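Local coordinates for adenosine monophosphate-protein transferase (Pyrobaculum aerophilum, PDB 2JB7), which binds adenosine monophosphate and may transfer adenylyl groups to proteins or act on adenosine, though its function is not established, at residues T16-G21 with V85-N90. Sequence-based numbering, arbitrary orientation.
Sequences TNVIIG and VIYIRN. With AMP (adenosine monophosphate), chain D.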
loop_
_atom_site.group_PDB
_atom_site.type_symbol
_atom_site.label_atom_id
_atom_site.label_comp_id
_atom_site.label_asym_id
_atom_site.label_seq_id
_atom_site.Cartn_x
_atom_site.Cartn_y
_atom_site.Cartn_z
ATOM N N THR A 16 6.828 -25.079 -10.561
ATOM C CA THR A 16 6.526 -24.430 -9.279
ATOM C C THR A 16 7.442 -23.227 -9.049
ATOM O O THR A 16 8.560 -23.116 -9.624
ATOM C CB THR A 16 6.614 -25.398 -8.075
ATOM O OG1 THR A 16 7.980 -25.711 -7.771
ATOM C CG2 THR A 16 5.824 -26.694 -8.333
ATOM N N ASN A 17 6.965 -22.355 -8.152
ATOM C CA ASN A 17 7.758 -21.331 -7.529
ATOM C C ASN A 17 7.639 -21.430 -6.025
ATOM O O ASN A 17 6.645 -21.936 -5.509
ATOM C CB ASN A 17 7.370 -19.940 -7.990
ATOM C CG ASN A 17 7.857 -19.635 -9.372
ATOM O OD1 ASN A 17 7.241 -20.050 -10.377
ATOM N ND2 ASN A 17 8.966 -18.929 -9.441
ATOM N N VAL A 18 8.688 -21.031 -5.316
ATOM C CA VAL A 18 8.630 -21.028 -3.864
ATOM C C VAL A 18 8.734 -19.588 -3.341
ATOM O O VAL A 18 9.423 -18.775 -3.939
ATOM C CB VAL A 18 9.730 -21.921 -3.258
ATOM C CG1 VAL A 18 11.126 -21.249 -3.349
ATOM C CG2 VAL A 18 9.375 -22.308 -1.809
ATOM N N ILE A 19 8.002 -19.299 -2.261
ATOM C CA ILE A 19 8.118 -18.036 -1.511
ATOM C C ILE A 19 8.378 -18.442 -0.054
ATOM O O ILE A 19 7.634 -19.250 0.528
ATOM C CB ILE A 19 6.858 -17.171 -1.671
ATOM C CG1 ILE A 19 6.642 -16.828 -3.155
ATOM C CG2 ILE A 19 6.949 -15.854 -0.812
ATOM C CD1 ILE A 19 5.238 -16.226 -3.391
ATOM N N ILE A 20 9.442 -17.904 0.533
ATOM C CA ILE A 20 9.806 -18.198 1.931
ATOM C C ILE A 20 9.896 -16.869 2.685
ATOM O O ILE A 20 10.521 -15.927 2.211
ATOM C CB ILE A 20 11.136 -18.943 2.025
ATOM C CG1 ILE A 20 11.133 -20.153 1.093
ATOM C CG2 ILE A 20 11.398 -19.369 3.467
ATOM C CD1 ILE A 20 12.489 -20.897 0.993
ATOM N N GLY A 21 9.279 -16.792 3.851
ATOM C CA GLY A 21 9.325 -15.578 4.654
ATOM C C GLY A 21 9.183 -15.842 6.138
ATOM O O GLY A 21 9.284 -16.974 6.587
ATOM N N VAL A 85 6.367 -21.030 4.329
ATOM C CA VAL A 85 6.727 -21.512 3.016
ATOM C C VAL A 85 5.499 -21.654 2.162
ATOM O O VAL A 85 4.477 -22.182 2.597
ATOM C CB VAL A 85 7.436 -22.869 3.082
ATOM C CG1 VAL A 85 7.690 -23.415 1.680
ATOM C CG2 VAL A 85 8.747 -22.725 3.931
ATOM N N ILE A 86 5.603 -21.129 0.957
ATOM C CA ILE A 86 4.547 -21.195 -0.054
ATOM C C ILE A 86 5.116 -21.789 -1.321
ATOM O O ILE A 86 6.133 -21.339 -1.804
ATOM C CB ILE A 86 3.962 -19.802 -0.380
ATOM C CG1 ILE A 86 3.316 -19.192 0.858
ATOM C CG2 ILE A 86 2.934 -19.897 -1.559
ATOM C CD1 ILE A 86 3.007 -17.706 0.665
ATOM N N TYR A 87 4.479 -22.850 -1.812
ATOM C CA TYR A 87 4.705 -23.342 -3.144
ATOM C C TYR A 87 3.483 -23.082 -3.998
ATOM O O TYR A 87 2.349 -23.360 -3.603
ATOM C CB TYR A 87 4.993 -24.863 -3.143
ATOM C CG TYR A 87 6.405 -25.282 -2.756
ATOM C CD1 TYR A 87 7.379 -25.531 -3.723
ATOM C CD2 TYR A 87 6.770 -25.415 -1.440
ATOM C CE1 TYR A 87 8.649 -25.944 -3.353
ATOM C CE2 TYR A 87 8.032 -25.840 -1.071
ATOM C CZ TYR A 87 8.967 -26.094 -2.008
ATOM O OH TYR A 87 10.210 -26.530 -1.603
ATOM N N ILE A 88 3.719 -22.594 -5.208
ATOM C CA ILE A 88 2.635 -22.261 -6.120
ATOM C C ILE A 88 2.837 -22.822 -7.534
ATOM O O ILE A 88 3.951 -22.849 -8.068
ATOM C CB ILE A 88 2.390 -20.732 -6.263
ATOM C CG1 ILE A 88 3.673 -19.950 -6.584
ATOM C CG2 ILE A 88 1.668 -20.116 -5.008
ATOM C CD1 ILE A 88 3.447 -18.491 -6.820
ATOM N N ARG A 89 1.723 -23.217 -8.125
ATOM C CA ARG A 89 1.638 -23.544 -9.542
ATOM C C ARG A 89 0.527 -22.684 -10.144
ATOM O O ARG A 89 -0.396 -22.263 -9.447
ATOM C CB ARG A 89 1.258 -25.022 -9.718
ATOM C CG ARG A 89 2.332 -26.021 -9.454
ATOM C CD ARG A 89 1.808 -27.436 -9.664
ATOM N NE ARG A 89 2.795 -28.440 -9.303
ATOM C CZ ARG A 89 3.835 -28.801 -10.060
ATOM N NH1 ARG A 89 4.081 -28.219 -11.243
ATOM N NH2 ARG A 89 4.673 -29.747 -9.621
ATOM N N ASN A 90 0.570 -22.466 -11.459
ATOM C CA ASN A 90 -0.497 -21.722 -12.168
ATOM C C ASN A 90 -0.589 -20.256 -11.771
ATOM O O ASN A 90 -1.586 -19.569 -12.011
ATOM C CB ASN A 90 -1.882 -22.406 -12.037
ATOM C CG ASN A 90 -1.843 -23.847 -12.463
ATOM O OD1 ASN A 90 -1.035 -24.258 -13.321
ATOM N ND2 ASN A 90 -2.737 -24.636 -11.895
HETATM P P AMP D . 14.158 -17.708 -15.134
HETATM O O1P AMP D . 12.899 -18.351 -15.691
HETATM O O2P AMP D . 14.934 -16.983 -16.194
HETATM O O3P AMP D . 15.001 -18.630 -14.273
HETATM O "O5'" AMP D . 13.592 -16.461 -14.216
HETATM C "C5'" AMP D . 13.924 -16.135 -12.855
HETATM C "C4'" AMP D . 12.681 -16.132 -11.963
HETATM O "O4'" AMP D . 11.679 -15.193 -12.398
HETATM C "C3'" AMP D . 12.010 -17.499 -11.947
HETATM O "O3'" AMP D . 12.621 -18.401 -11.016
HETATM C "C2'" AMP D . 10.605 -17.122 -11.553
HETATM O "O2'" AMP D . 10.485 -17.006 -10.121
HETATM C "C1'" AMP D . 10.394 -15.762 -12.199
HETATM N N9 AMP D . 9.786 -15.830 -13.542
HETATM C C8 AMP D . 10.310 -16.453 -14.619
HETATM N N7 AMP D . 9.514 -16.296 -15.713
HETATM C C5 AMP D . 8.447 -15.554 -15.314
HETATM C C6 AMP D . 7.244 -15.003 -15.944
HETATM N N6 AMP D . 6.937 -15.222 -17.259
HETATM N N1 AMP D . 6.409 -14.253 -15.203
HETATM C C2 AMP D . 6.642 -13.999 -13.909
HETATM N N3 AMP D . 7.722 -14.467 -13.268
HETATM C C4 AMP D . 8.644 -15.231 -13.906
#
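Over one face of the Tyr-87 ring sits methyl CG2 of Val-18, 3.8 Å from the ring centroid and 11° off its normal, a CH-pi contact; Thr-16 OG1, hydrogen-bonded to Pro-13 O, lies at the ring's edge, 4.1 Å from Tyr-87 CD1. Val-18 CG2 reaches the ring by standing anti to its own backbone N, and the same methyl also meets Val-85 CG1. The guanidinium of Arg-89 is covered on one face by Thr-16 CG2, which lies 3.4 Å from Arg-89 CZ, above the centre of the group. An extended chain from CG to NE carries the guanidinium there, while its NE forms a salt bridge with Glu-66 and its NH1 a hydrogen bond to Gln-14 O. Strands 17-22 and 83-89 are antiparallel neighbours in a five-stranded sheet, where Asn-17/Ile-88 and Ile-19/Ile-86 are hydrogen-bonded pairs. The bonds from Ile-19 N to Ile-86 O and from Ile-86 N to Ile-19 O both measure 2.8 Å. Val-18, Ile-20, Val-85 and Tyr-87 share one face, on which helix 65-78 packs against Val-85 and Tyr-87. Replacing Tyr-87 by an alanine would probably leave Val-18 CG2 without its aromatic floor and Pro-11 O without the hydroxyl that bonds to it. On the other face, where helix 93-101 packs through Val-96 and Ile-100, Ile-19 and Ile-86 meet CB to CB at 4.1 Å. Farther along that face Asn-17 CB touches Ile-88 CG1, while Asn-17 ND2 approaches O2' of the AMP ribose, doubtfully close at 2.5 Å; Tyr-162 OH, Ala-114 N and Ser-53 OG of a second subunit hydrogen-bond the nucleotide.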